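Local coordinates for protein extracellular sialidase/neuraminidase, putative (Aspergillus fumigatus, PDB 2XZJ) that probably cleaves terminal sialic acids from glycans, with KDN as the likely preferred sugar, and binds an unsaturated KDN analogue in its active site, at residues Q277-R282 with G337-T342; R39-V44 with L352-F357; A124-N129 with K142-W147. All coordinates share one frame; numbering follows the deposited sequence.

Interaction 1 of 3, residues Q277-R282 with G337-T342. With KFN (2,6-anhydro-3-deoxy-D-glycero-D-galacto-non-2-enonic acid), chain E.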
loop_
_atom_site.group_PDB
_atom_site.type_symbol
_atom_site.label_atom_id
_atom_site.label_comp_id
_atom_site.label_asym_id
_atom_site.label_seq_id
_atom_site.Cartn_x
_atom_site.Cartn_y
_atom_site.Cartn_z
ATOM N N GLN A 277 -1.976 -8.258 -3.070
ATOM C CA GLN A 277 -1.244 -7.008 -3.326
ATOM C C GLN A 277 0.251 -7.163 -2.965
ATOM O O GLN A 277 0.651 -8.064 -2.175
ATOM C CB GLN A 277 -1.959 -5.864 -2.569
ATOM C CG GLN A 277 -1.332 -4.465 -2.619
ATOM C CD GLN A 277 -0.330 -4.202 -1.483
ATOM O OE1 GLN A 277 0.187 -5.124 -0.873
ATOM N NE2 GLN A 277 -0.065 -2.924 -1.204
ATOM N N GLY A 278 1.082 -6.321 -3.587
ATOM C CA GLY A 278 2.515 -6.255 -3.297
ATOM C C GLY A 278 2.935 -4.784 -3.311
ATOM O O GLY A 278 2.099 -3.900 -3.540
ATOM N N SER A 279 4.215 -4.535 -3.075
ATOM C CA SER A 279 4.747 -3.185 -3.110
ATOM C C SER A 279 6.098 -3.131 -3.846
ATOM O O SER A 279 6.801 -4.160 -3.975
ATOM C CB SER A 279 4.847 -2.618 -1.687
ATOM O OG SER A 279 5.665 -3.428 -0.859
ATOM N N VAL A 280 6.436 -1.942 -4.350
ATOM C CA VAL A 280 7.682 -1.699 -5.100
ATOM C C VAL A 280 8.263 -0.328 -4.668
ATOM O O VAL A 280 7.506 0.594 -4.356
ATOM C CB VAL A 280 7.446 -1.831 -6.664
ATOM C CG1 VAL A 280 6.608 -0.662 -7.215
ATOM C CG2 VAL A 280 8.757 -1.987 -7.458
ATOM N N LEU A 281 9.593 -0.220 -4.591
ATOM C CA LEU A 281 10.219 1.029 -4.149
ATOM C C LEU A 281 11.428 1.359 -5.027
ATOM O O LEU A 281 12.250 0.492 -5.312
ATOM C CB LEU A 281 10.637 0.940 -2.678
ATOM C CG LEU A 281 11.328 2.157 -2.052
ATOM C CD1 LEU A 281 10.371 3.351 -1.925
ATOM C CD2 LEU A 281 11.926 1.781 -0.678
ATOM N N ARG A 282 11.482 2.593 -5.501
ATOM C CA ARG A 282 12.674 3.113 -6.151
ATOM C C ARG A 282 13.659 3.532 -5.057
ATOM O O ARG A 282 13.422 4.490 -4.313
ATOM C CB ARG A 282 12.326 4.292 -7.064
ATOM C CG ARG A 282 13.545 5.020 -7.686
ATOM C CD ARG A 282 13.082 6.163 -8.602
ATOM N NE ARG A 282 14.191 6.951 -9.179
ATOM C CZ ARG A 282 14.609 6.880 -10.447
ATOM N NH1 ARG A 282 14.028 6.055 -11.309
ATOM N NH2 ARG A 282 15.617 7.650 -10.862
ATOM N N GLY A 337 0.643 -10.786 3.869
ATOM C CA GLY A 337 -0.477 -10.197 3.140
ATOM C C GLY A 337 0.037 -8.950 2.426
ATOM O O GLY A 337 1.190 -8.899 1.993
ATOM N N TYR A 338 -0.820 -7.940 2.341
ATOM C CA TYR A 338 -0.506 -6.627 1.742
ATOM C C TYR A 338 0.665 -5.951 2.431
ATOM O O TYR A 338 0.900 -6.168 3.629
ATOM C CB TYR A 338 -1.732 -5.698 1.851
ATOM C CG TYR A 338 -2.863 -6.006 0.891
ATOM C CD1 TYR A 338 -3.281 -7.319 0.655
ATOM C CD2 TYR A 338 -3.526 -4.973 0.223
ATOM C CE1 TYR A 338 -4.329 -7.597 -0.239
ATOM C CE2 TYR A 338 -4.567 -5.239 -0.662
ATOM C CZ TYR A 338 -4.964 -6.554 -0.877
ATOM O OH TYR A 338 -5.997 -6.803 -1.746
ATOM N N SER A 339 1.372 -5.096 1.680
ATOM C CA SER A 339 2.577 -4.433 2.165
ATOM C C SER A 339 2.750 -3.062 1.510
ATOM O O SER A 339 2.148 -2.806 0.475
ATOM C CB SER A 339 3.807 -5.296 1.873
ATOM O OG SER A 339 4.051 -5.394 0.487
ATOM N N SER A 340 3.583 -2.210 2.120
ATOM C CA SER A 340 3.950 -0.897 1.579
ATOM C C SER A 340 5.346 -0.570 2.097
ATOM O O SER A 340 5.669 -0.849 3.262
ATOM C CB SER A 340 2.950 0.191 2.004
ATOM O OG SER A 340 3.182 1.448 1.358
ATOM N N MET A 341 6.173 -0.007 1.221
ATOM C CA MET A 341 7.525 0.447 1.590
ATOM C C MET A 341 7.796 1.925 1.289
ATOM O O MET A 341 7.287 2.502 0.312
ATOM C CB MET A 341 8.623 -0.378 0.902
ATOM C CG MET A 341 8.605 -1.892 1.169
ATOM S SD MET A 341 9.789 -2.766 0.116
ATOM C CE MET A 341 8.976 -2.655 -1.484
ATOM N N THR A 342 8.663 2.485 2.123
ATOM C CA THR A 342 9.250 3.806 1.960
ATOM C C THR A 342 10.748 3.718 2.269
ATOM O O THR A 342 11.215 2.756 2.892
ATOM C CB THR A 342 8.578 4.817 2.937
ATOM O OG1 THR A 342 9.178 6.104 2.798
ATOM C CG2 THR A 342 8.720 4.349 4.379
HETATM C C1 KFN E . -7.818 -9.228 -0.475
HETATM C C3 KFN E . -8.604 -6.876 -0.056
HETATM C C4 KFN E . -9.260 -5.556 -0.521
HETATM C C5 KFN E . -10.142 -5.793 -1.777
HETATM C C6 KFN E . -9.388 -6.676 -2.805
HETATM C C7 KFN E . -10.216 -7.041 -4.068
HETATM C C8 KFN E . -9.377 -7.709 -5.170
HETATM C C9 KFN E . -10.273 -8.290 -6.251
HETATM O O5 KFN E . -10.542 -4.553 -2.399
HETATM O O1B KFN E . -7.358 -9.236 0.682
HETATM O O1A KFN E . -7.730 -10.173 -1.311
HETATM O O4 KFN E . -9.976 -4.980 0.592
HETATM O O6 KFN E . -8.983 -7.954 -2.202
HETATM C C2 KFN E . -8.495 -7.962 -0.929
HETATM O O7 KFN E . -11.224 -7.981 -3.699
HETATM O O8 KFN E . -8.472 -6.779 -5.761
HETATM O O9 KFN E . -10.958 -7.232 -6.950
HETATM O O HOH W 1 2.589 -7.644 -0.219
HETATM O O HOH W 2 6.604 0.692 -1.657
#
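At the heart of a sialidase beta-propeller, beside the sugar pocket, Gln277 lies across Tyr338 where the inner strands of two neighbouring blades run side by side. Segments 279-282 and 338-342 are parallel to within 9°, but what joins them is side chains and water. The key group is the Gln277 carboxamide. With CG anti to the backbone N (chi1 177°) and the chain bent at chi2, about CB-CG, it turns back over the second strand and pairs with the backbone of a single residue: Ser339 N donates to Gln277 OE1 at 2.8 Å, and Gln277 NE2 donates to Ser339 O at 2.8 Å. NE2 thus has two acceptors, Ser339 O across the contact and Pro187 O outside it, and together with the OE1 bond they fix the rotation of the amide. Its plane is only 8° from that of the Tyr338 ring, and Gln277 CB sits over the ring centre, 3.3 Å from the centroid of Tyr338, in a CH-pi contact. Next along, Ser279 OG donates to Ser339 OG at 2.9 Å. Ser339 OG in turn donates to water 1, at 2.8 Å, and that water gives its two hydrogens to Gln277 O (2.8 Å) and Gly337 O. Farther out the contact turns apolar: Leu281 CB approaches Met341 CE at 4.1 Å, while Leu294 covers Ser279, Ser339 and Met341. On the pocket side, Tyr338 OH is hydrogen-bonded to Glu229, an arrangement consistent with the tyrosine-glutamate nucleophile pair of sialidases. The chemistry suggests a ring with restricted movement: Gln277 CB lies on one face, the Gln277 amide clamps the backbone of Ser339, and Glu229 holds the hydroxyl beside the ligand.

Interaction 2 of 3, residues R39-V44 with L352-F357; sequences RIPAVV and LVESDF. With KFN (2,6-anhydro-3-deoxy-D-glycero-D-galacto-non-2-enonic acid), chain E.
Glu354 sends CG anti to its carbonyl carbon (chi1 -58°) and then runs straight out, while Arg39 bends at its third torsion (chi3 56°); between them these turns bring carboxylate and guanidinium together. The grip is side-on, with Arg39 NE donating to Glu354 OE2 at 2.9 Å and Arg39 NH2 donating to Glu354 OE1 at 3.1 Å. It is not a coplanar fork: the two planes are 57° apart, and NE comes to OE2 from above the carboxylate, whereas OE1 offers NH2 its syn lone pair. OE2 takes a second, nearly straight bond from Ile40 N at 2.8 Å, on its anti side. Its partner OE1 also accepts from Tyr338 N, so both oxygens of this buried carboxylate are engaged. With the edge carrying NE and NH2 pinned by Glu354, NH1 and NH2 still turn to the ligand: Arg39 NH1 and Arg39 NH2 donate to KFN O1B at 3.0 and 2.8 Å. Ile40 CD1 leans on one face of the guanidinium. This is the arginine of the sialidase Arg-Ile-Pro motif, and with Arg245 and Arg302 it probably makes the arginine triad that holds the sugar carboxylate; Glu354 is the second-shell residue that orients it, and its charge would partly offset that of Arg39. Away from the pocket the chemistry becomes apolar, Pro41 CB meeting Leu352 CB at 3.5 Å and Val43 CB meeting Leu352 CD1 at 3.7 Å. Strand 37-45 is the first of its own sheet, bonded to strand 51-58, and runs nearly antiparallel to strand 349-356 of another sheet. The latter is flanked by strands 334-343 and 368-375, and Tyr338 of strand 334-343 packs on Ile40 and Pro41.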
loop_
_atom_site.group_PDB
_atom_site.type_symbol
_atom_site.label_atom_id
_atom_site.label_comp_id
_atom_site.label_asym_id
_atom_site.label_seq_id
_atom_site.Cartn_x
_atom_site.Cartn_y
_atom_site.Cartn_z
ATOM N N ARG A 39 -6.202 -3.372 8.062
ATOM C CA ARG A 39 -5.710 -3.984 6.828
ATOM C C ARG A 39 -5.332 -2.895 5.807
ATOM O O ARG A 39 -5.558 -1.689 6.022
ATOM C CB ARG A 39 -6.746 -4.928 6.197
ATOM C CG ARG A 39 -7.024 -6.228 6.943
ATOM C CD ARG A 39 -7.571 -7.277 6.003
ATOM N NE ARG A 39 -6.632 -7.446 4.895
ATOM C CZ ARG A 39 -6.944 -7.838 3.673
ATOM N NH1 ARG A 39 -8.198 -8.149 3.347
ATOM N NH2 ARG A 39 -5.977 -7.917 2.763
ATOM N N ILE A 40 -4.728 -3.335 4.707
ATOM C CA ILE A 40 -4.490 -2.457 3.559
ATOM C C ILE A 40 -3.582 -1.257 3.928
ATOM O O ILE A 40 -4.033 -0.090 3.957
ATOM C CB ILE A 40 -5.850 -2.019 2.866
ATOM C CG1 ILE A 40 -6.896 -3.146 2.841
ATOM C CG2 ILE A 40 -5.612 -1.476 1.459
ATOM C CD1 ILE A 40 -6.436 -4.486 2.217
ATOM N N PRO A 41 -2.292 -1.539 4.227
ATOM C CA PRO A 41 -1.326 -0.499 4.592
ATOM C C PRO A 41 -0.834 0.376 3.431
ATOM O O PRO A 41 -0.833 -0.038 2.263
ATOM C CB PRO A 41 -0.135 -1.327 5.134
ATOM C CG PRO A 41 -0.235 -2.628 4.345
ATOM C CD PRO A 41 -1.705 -2.891 4.392
ATOM N N ALA A 42 -0.404 1.585 3.769
ATOM C CA ALA A 42 0.296 2.450 2.822
ATOM C C ALA A 42 1.215 3.358 3.623
ATOM O O ALA A 42 0.820 3.897 4.667
ATOM C CB ALA A 42 -0.688 3.273 2.037
ATOM N N VAL A 43 2.424 3.559 3.131
ATOM C CA VAL A 43 3.384 4.392 3.860
ATOM C C VAL A 43 4.202 5.275 2.931
ATOM O O VAL A 43 4.654 4.824 1.871
ATOM C CB VAL A 43 4.291 3.540 4.798
ATOM C CG1 VAL A 43 5.218 2.561 3.996
ATOM C CG2 VAL A 43 5.104 4.439 5.756
ATOM N N VAL A 44 4.384 6.536 3.335
ATOM C CA VAL A 44 5.273 7.443 2.629
ATOM C C VAL A 44 6.116 8.262 3.619
ATOM O O VAL A 44 5.668 8.563 4.723
ATOM C CB VAL A 44 4.482 8.442 1.727
ATOM C CG1 VAL A 44 3.878 7.745 0.517
ATOM C CG2 VAL A 44 3.380 9.134 2.518
ATOM N N LEU A 352 5.416 -1.614 5.975
ATOM C CA LEU A 352 4.212 -2.051 6.664
ATOM C C LEU A 352 3.770 -3.383 6.051
ATOM O O LEU A 352 3.744 -3.504 4.824
ATOM C CB LEU A 352 3.075 -1.026 6.510
ATOM C CG LEU A 352 3.225 0.358 7.157
ATOM C CD1 LEU A 352 2.055 1.263 6.705
ATOM C CD2 LEU A 352 3.314 0.289 8.684
ATOM N N VAL A 353 3.386 -4.337 6.900
ATOM C CA VAL A 353 2.992 -5.687 6.451
ATOM C C VAL A 353 1.795 -6.154 7.262
ATOM O O VAL A 353 1.804 -6.084 8.499
ATOM C CB VAL A 353 4.149 -6.726 6.613
ATOM C CG1 VAL A 353 3.764 -8.095 6.010
ATOM C CG2 VAL A 353 5.454 -6.204 6.005
ATOM N N GLU A 354 0.767 -6.657 6.574
ATOM C CA GLU A 354 -0.370 -7.228 7.277
ATOM C C GLU A 354 0.013 -8.470 8.107
ATOM O O GLU A 354 0.947 -9.209 7.784
ATOM C CB GLU A 354 -1.515 -7.579 6.331
ATOM C CG GLU A 354 -2.037 -6.433 5.513
ATOM C CD GLU A 354 -3.175 -6.846 4.636
ATOM O OE1 GLU A 354 -3.105 -7.953 4.035
ATOM O OE2 GLU A 354 -4.134 -6.057 4.510
ATOM N N SER A 355 -0.747 -8.701 9.166
ATOM C CA SER A 355 -0.590 -9.911 9.960
ATOM C C SER A 355 -1.972 -10.392 10.389
ATOM O O SER A 355 -2.890 -9.579 10.591
ATOM C CB SER A 355 0.316 -9.644 11.177
ATOM O OG SER A 355 0.688 -10.872 11.777
ATOM N N ASP A 356 -2.111 -11.713 10.531
ATOM C CA ASP A 356 -3.402 -12.341 10.759
ATOM C C ASP A 356 -3.325 -13.336 11.935
ATOM O O ASP A 356 -2.584 -14.337 11.895
ATOM C CB ASP A 356 -3.845 -13.026 9.460
ATOM C CG ASP A 356 -5.211 -13.697 9.562
ATOM O OD1 ASP A 356 -5.875 -13.610 10.609
ATOM O OD2 ASP A 356 -5.624 -14.313 8.561
ATOM N N PHE A 357 -4.074 -13.032 12.994
ATOM C CA PHE A 357 -4.139 -13.891 14.182
ATOM C C PHE A 357 -4.741 -15.254 13.874
ATOM O O PHE A 357 -4.414 -16.228 14.552
ATOM C CB PHE A 357 -4.892 -13.192 15.326
ATOM C CG PHE A 357 -4.067 -12.177 16.052
ATOM C CD1 PHE A 357 -3.286 -12.552 17.132
ATOM C CD2 PHE A 357 -4.055 -10.847 15.646
ATOM C CE1 PHE A 357 -2.508 -11.632 17.809
ATOM C CE2 PHE A 357 -3.276 -9.901 16.309
ATOM C CZ PHE A 357 -2.500 -10.284 17.393
HETATM C C1 KFN E . -7.818 -9.228 -0.475
HETATM C C3 KFN E . -8.604 -6.876 -0.056
HETATM C C4 KFN E . -9.260 -5.556 -0.521
HETATM C C5 KFN E . -10.142 -5.793 -1.777
HETATM C C6 KFN E . -9.388 -6.676 -2.805
HETATM C C7 KFN E . -10.216 -7.041 -4.068
HETATM C C8 KFN E . -9.377 -7.709 -5.170
HETATM C C9 KFN E . -10.273 -8.290 -6.251
HETATM O O5 KFN E . -10.542 -4.553 -2.399
HETATM O O1B KFN E . -7.358 -9.236 0.682
HETATM O O1A KFN E . -7.730 -10.173 -1.311
HETATM O O4 KFN E . -9.976 -4.980 0.592
HETATM O O6 KFN E . -8.983 -7.954 -2.202
HETATM C C2 KFN E . -8.495 -7.962 -0.929
HETATM O O7 KFN E . -11.224 -7.981 -3.699
HETATM O O8 KFN E . -8.472 -6.779 -5.761
HETATM O O9 KFN E . -10.958 -7.232 -6.950
#

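Interaction 3 of 3, residues A124-N129 with K142-W147; sequences ATYSQN and KIDSTW. With KFN (2,6-anhydro-3-deoxy-D-glycero-D-galacto-non-2-enonic acid), chain E.
Ile143 packs tightly against segment 126-128, whereas Tyr126 and Asp144, at the outer end of the same contact, meet largely through water. On the close side Ile143 N donates to Ser127 O at 2.8 Å, the one backbone hydrogen bond between the segments, next to a parallel bridge of Ser127 with Lys142. The Ile143 side chain lies against the first segment: CG1 is 3.7 Å from Tyr126 CB, and CD1 reaches along to the backbone of Ser127 and Gln128. Ser127 OG is hydrogen-bonded to Thr140 OG1, Asp132 OD2 and Gly130 N.

The looser, solvent side holds the exposed Lys142, whose chain lies lengthwise along the carbonyls of Gln128 and Asn129, its CD 3.4 Å from Asn129 O, and bends only at its last torsion. At the outer end the edge of the Tyr126 ring faces Lys142 O. Water 3 spans the remaining distance, 2.8 Å from Tyr126 OH and 2.8 Å from Asp144 OD2, to which it donates. Asp144 is itself set by an Asx turn, Thr146 N donating to its OD1 at 3.0 Å, and Thr146 OG1 gives OD1 a second bond.

Gln128 reaches away from Ile143, toward the sugar. Its CG anti to the backbone N (chi1 -171°) and an extended chain deliver the carboxamide to the glycerol tail: Gln128 OE1 accepts from KFN O7 at 2.7 Å, and Gln128 NE2 donates to KFN O9 at 2.8 Å. The contact lies in a loop at the rim of the pocket. That loop joins the antiparallel neighbours 115-122 and 152-158 and contains the small parallel pair 126-127 and 141-142; Trp182 packs on both Gln128 and Ile143, and Trp147 leans on helix 172-175.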
loop_
_atom_site.group_PDB
_atom_site.type_symbol
_atom_site.label_atom_id
_atom_site.label_comp_id
_atom_site.label_asym_id
_atom_site.label_seq_id
_atom_site.Cartn_x
_atom_site.Cartn_y
_atom_site.Cartn_z
ATOM N N ALA A 124 -22.651 1.905 2.364
ATOM C CA ALA A 124 -22.834 1.016 3.519
ATOM C C ALA A 124 -23.472 -0.336 3.183
ATOM O O ALA A 124 -23.207 -1.339 3.851
ATOM C CB ALA A 124 -23.648 1.730 4.603
ATOM N N THR A 125 -24.285 -0.373 2.133
ATOM C CA THR A 125 -25.102 -1.559 1.874
ATOM C C THR A 125 -24.676 -2.344 0.637
ATOM O O THR A 125 -25.430 -3.199 0.165
ATOM C CB THR A 125 -26.628 -1.215 1.808
ATOM O OG1 THR A 125 -26.868 -0.200 0.825
ATOM C CG2 THR A 125 -27.154 -0.743 3.171
ATOM N N TYR A 126 -23.474 -2.048 0.126
ATOM C CA TYR A 126 -22.931 -2.677 -1.090
ATOM C C TYR A 126 -21.639 -3.413 -0.779
ATOM O O TYR A 126 -20.843 -2.962 0.056
ATOM C CB TYR A 126 -22.652 -1.624 -2.181
ATOM C CG TYR A 126 -23.898 -0.995 -2.754
ATOM C CD1 TYR A 126 -24.470 0.131 -2.153
ATOM C CD2 TYR A 126 -24.518 -1.526 -3.880
ATOM C CE1 TYR A 126 -25.610 0.713 -2.657
ATOM C CE2 TYR A 126 -25.663 -0.947 -4.401
ATOM C CZ TYR A 126 -26.207 0.171 -3.787
ATOM O OH TYR A 126 -27.357 0.740 -4.289
ATOM N N SER A 127 -21.436 -4.544 -1.450
ATOM C CA SER A 127 -20.147 -5.236 -1.423
ATOM C C SER A 127 -19.800 -5.741 -2.822
ATOM O O SER A 127 -20.668 -5.843 -3.689
ATOM C CB SER A 127 -20.153 -6.382 -0.415
ATOM O OG SER A 127 -21.156 -7.339 -0.724
ATOM N N GLN A 128 -18.521 -6.028 -3.035
ATOM C CA GLN A 128 -18.023 -6.519 -4.321
ATOM C C GLN A 128 -18.836 -7.708 -4.867
ATOM O O GLN A 128 -19.209 -7.732 -6.056
ATOM C CB GLN A 128 -16.546 -6.902 -4.179
ATOM C CG GLN A 128 -15.856 -7.227 -5.514
ATOM C CD GLN A 128 -14.362 -7.421 -5.406
ATOM O OE1 GLN A 128 -13.805 -7.562 -4.311
ATOM N NE2 GLN A 128 -13.692 -7.431 -6.566
ATOM N N ASN A 129 -19.091 -8.687 -4.003
ATOM C CA ASN A 129 -19.790 -9.915 -4.399
ATOM C C ASN A 129 -21.317 -9.792 -4.298
ATOM O O ASN A 129 -22.061 -10.406 -5.083
ATOM C CB ASN A 129 -19.280 -11.106 -3.566
ATOM C CG ASN A 129 -17.863 -11.503 -3.926
ATOM O OD1 ASN A 129 -17.441 -11.368 -5.078
ATOM N ND2 ASN A 129 -17.118 -12.002 -2.944
ATOM N N LYS A 142 -24.995 -6.190 -4.542
ATOM C CA LYS A 142 -23.747 -6.258 -5.296
ATOM C C LYS A 142 -23.350 -4.881 -5.831
ATOM O O LYS A 142 -24.181 -4.164 -6.400
ATOM C CB LYS A 142 -23.888 -7.266 -6.446
ATOM C CG LYS A 142 -22.661 -7.431 -7.293
ATOM C CD LYS A 142 -22.706 -8.766 -8.029
ATOM C CE LYS A 142 -21.324 -9.167 -8.508
ATOM N NZ LYS A 142 -21.115 -8.818 -9.922
ATOM N N ILE A 143 -22.084 -4.507 -5.647
ATOM C CA ILE A 143 -21.569 -3.263 -6.247
ATOM C C ILE A 143 -21.887 -3.221 -7.738
ATOM O O ILE A 143 -21.640 -4.194 -8.464
ATOM C CB ILE A 143 -20.062 -3.057 -5.963
ATOM C CG1 ILE A 143 -19.917 -2.314 -4.627
ATOM C CG2 ILE A 143 -19.379 -2.204 -7.051
ATOM C CD1 ILE A 143 -18.612 -2.467 -3.961
ATOM N N ASP A 144 -22.476 -2.109 -8.176
ATOM C CA ASP A 144 -22.993 -2.009 -9.535
ATOM C C ASP A 144 -22.608 -0.681 -10.164
ATOM O O ASP A 144 -21.816 0.069 -9.605
ATOM C CB ASP A 144 -24.519 -2.243 -9.560
ATOM C CG ASP A 144 -25.309 -1.184 -8.778
ATOM O OD1 ASP A 144 -24.856 -0.025 -8.648
ATOM O OD2 ASP A 144 -26.409 -1.525 -8.285
ATOM N N SER A 145 -23.191 -0.375 -11.314
ATOM C CA SER A 145 -22.762 0.778 -12.108
ATOM C C SER A 145 -23.540 2.081 -11.803
ATOM O O SER A 145 -23.314 3.102 -12.451
ATOM C CB SER A 145 -22.857 0.422 -13.603
ATOM O OG SER A 145 -24.222 0.416 -14.017
ATOM N N THR A 146 -24.442 2.044 -10.817
ATOM C CA THR A 146 -25.178 3.248 -10.381
ATOM C C THR A 146 -24.305 4.147 -9.509
ATOM O O THR A 146 -23.272 3.712 -8.996
ATOM C CB THR A 146 -26.465 2.909 -9.589
ATOM O OG1 THR A 146 -26.126 2.297 -8.334
ATOM C CG2 THR A 146 -27.373 1.967 -10.397
ATOM N N TRP A 147 -24.717 5.404 -9.352
ATOM C CA TRP A 147 -23.966 6.353 -8.537
ATOM C C TRP A 147 -23.877 5.867 -7.083
ATOM O O TRP A 147 -22.816 5.891 -6.466
ATOM C CB TRP A 147 -24.631 7.721 -8.607
ATOM C CG TRP A 147 -23.846 8.861 -7.979
ATOM C CD1 TRP A 147 -24.285 9.693 -6.983
ATOM C CD2 TRP A 147 -22.517 9.308 -8.313
ATOM N NE1 TRP A 147 -23.324 10.622 -6.679
ATOM C CE2 TRP A 147 -22.229 10.413 -7.475
ATOM C CE3 TRP A 147 -21.543 8.884 -9.230
ATOM C CZ2 TRP A 147 -21.003 11.095 -7.519
ATOM C CZ3 TRP A 147 -20.319 9.565 -9.276
ATOM C CH2 TRP A 147 -20.067 10.663 -8.427
HETATM C C1 KFN E . -7.818 -9.228 -0.475
HETATM C C3 KFN E . -8.604 -6.876 -0.056
HETATM C C4 KFN E . -9.260 -5.556 -0.521
HETATM C C5 KFN E . -10.142 -5.793 -1.777
HETATM C C6 KFN E . -9.388 -6.676 -2.805
HETATM C C7 KFN E . -10.216 -7.041 -4.068
HETATM C C8 KFN E . -9.377 -7.709 -5.170
HETATM C C9 KFN E . -10.273 -8.290 -6.251
HETATM O O5 KFN E . -10.542 -4.553 -2.399
HETATM O O1B KFN E . -7.358 -9.236 0.682
HETATM O O1A KFN E . -7.730 -10.173 -1.311
HETATM O O4 KFN E . -9.976 -4.980 0.592
HETATM O O6 KFN E . -8.983 -7.954 -2.202
HETATM C C2 KFN E . -8.495 -7.962 -0.929
HETATM O O7 KFN E . -11.224 -7.981 -3.699
HETATM O O8 KFN E . -8.472 -6.779 -5.761
HETATM O O9 KFN E . -10.958 -7.232 -6.950
HETATM O O HOH W 3 -28.172 0.090 -6.901
#

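Interactions 1 and 2 are both buried near the centre of the chain and share a sheet, since strands 334-343 and 349-356 are neighbours in it, with Ser340 O bonded to Leu352 N. Interaction 3 is peripheral and only partly buried, its centre about 28 Å from that of interaction 1 and about 25 Å from that of interaction 2. The chemistry follows the place. Neutral amide and hydroxyl bonds join the parallel strands of interaction 1, a salt bridge dominates between antiparallel strands of two different sheets in interaction 2, and a single backbone bond with bridging water serves interaction 3. All three reach KFN, the first two beside its carboxylate end and the third at its glycerol tail.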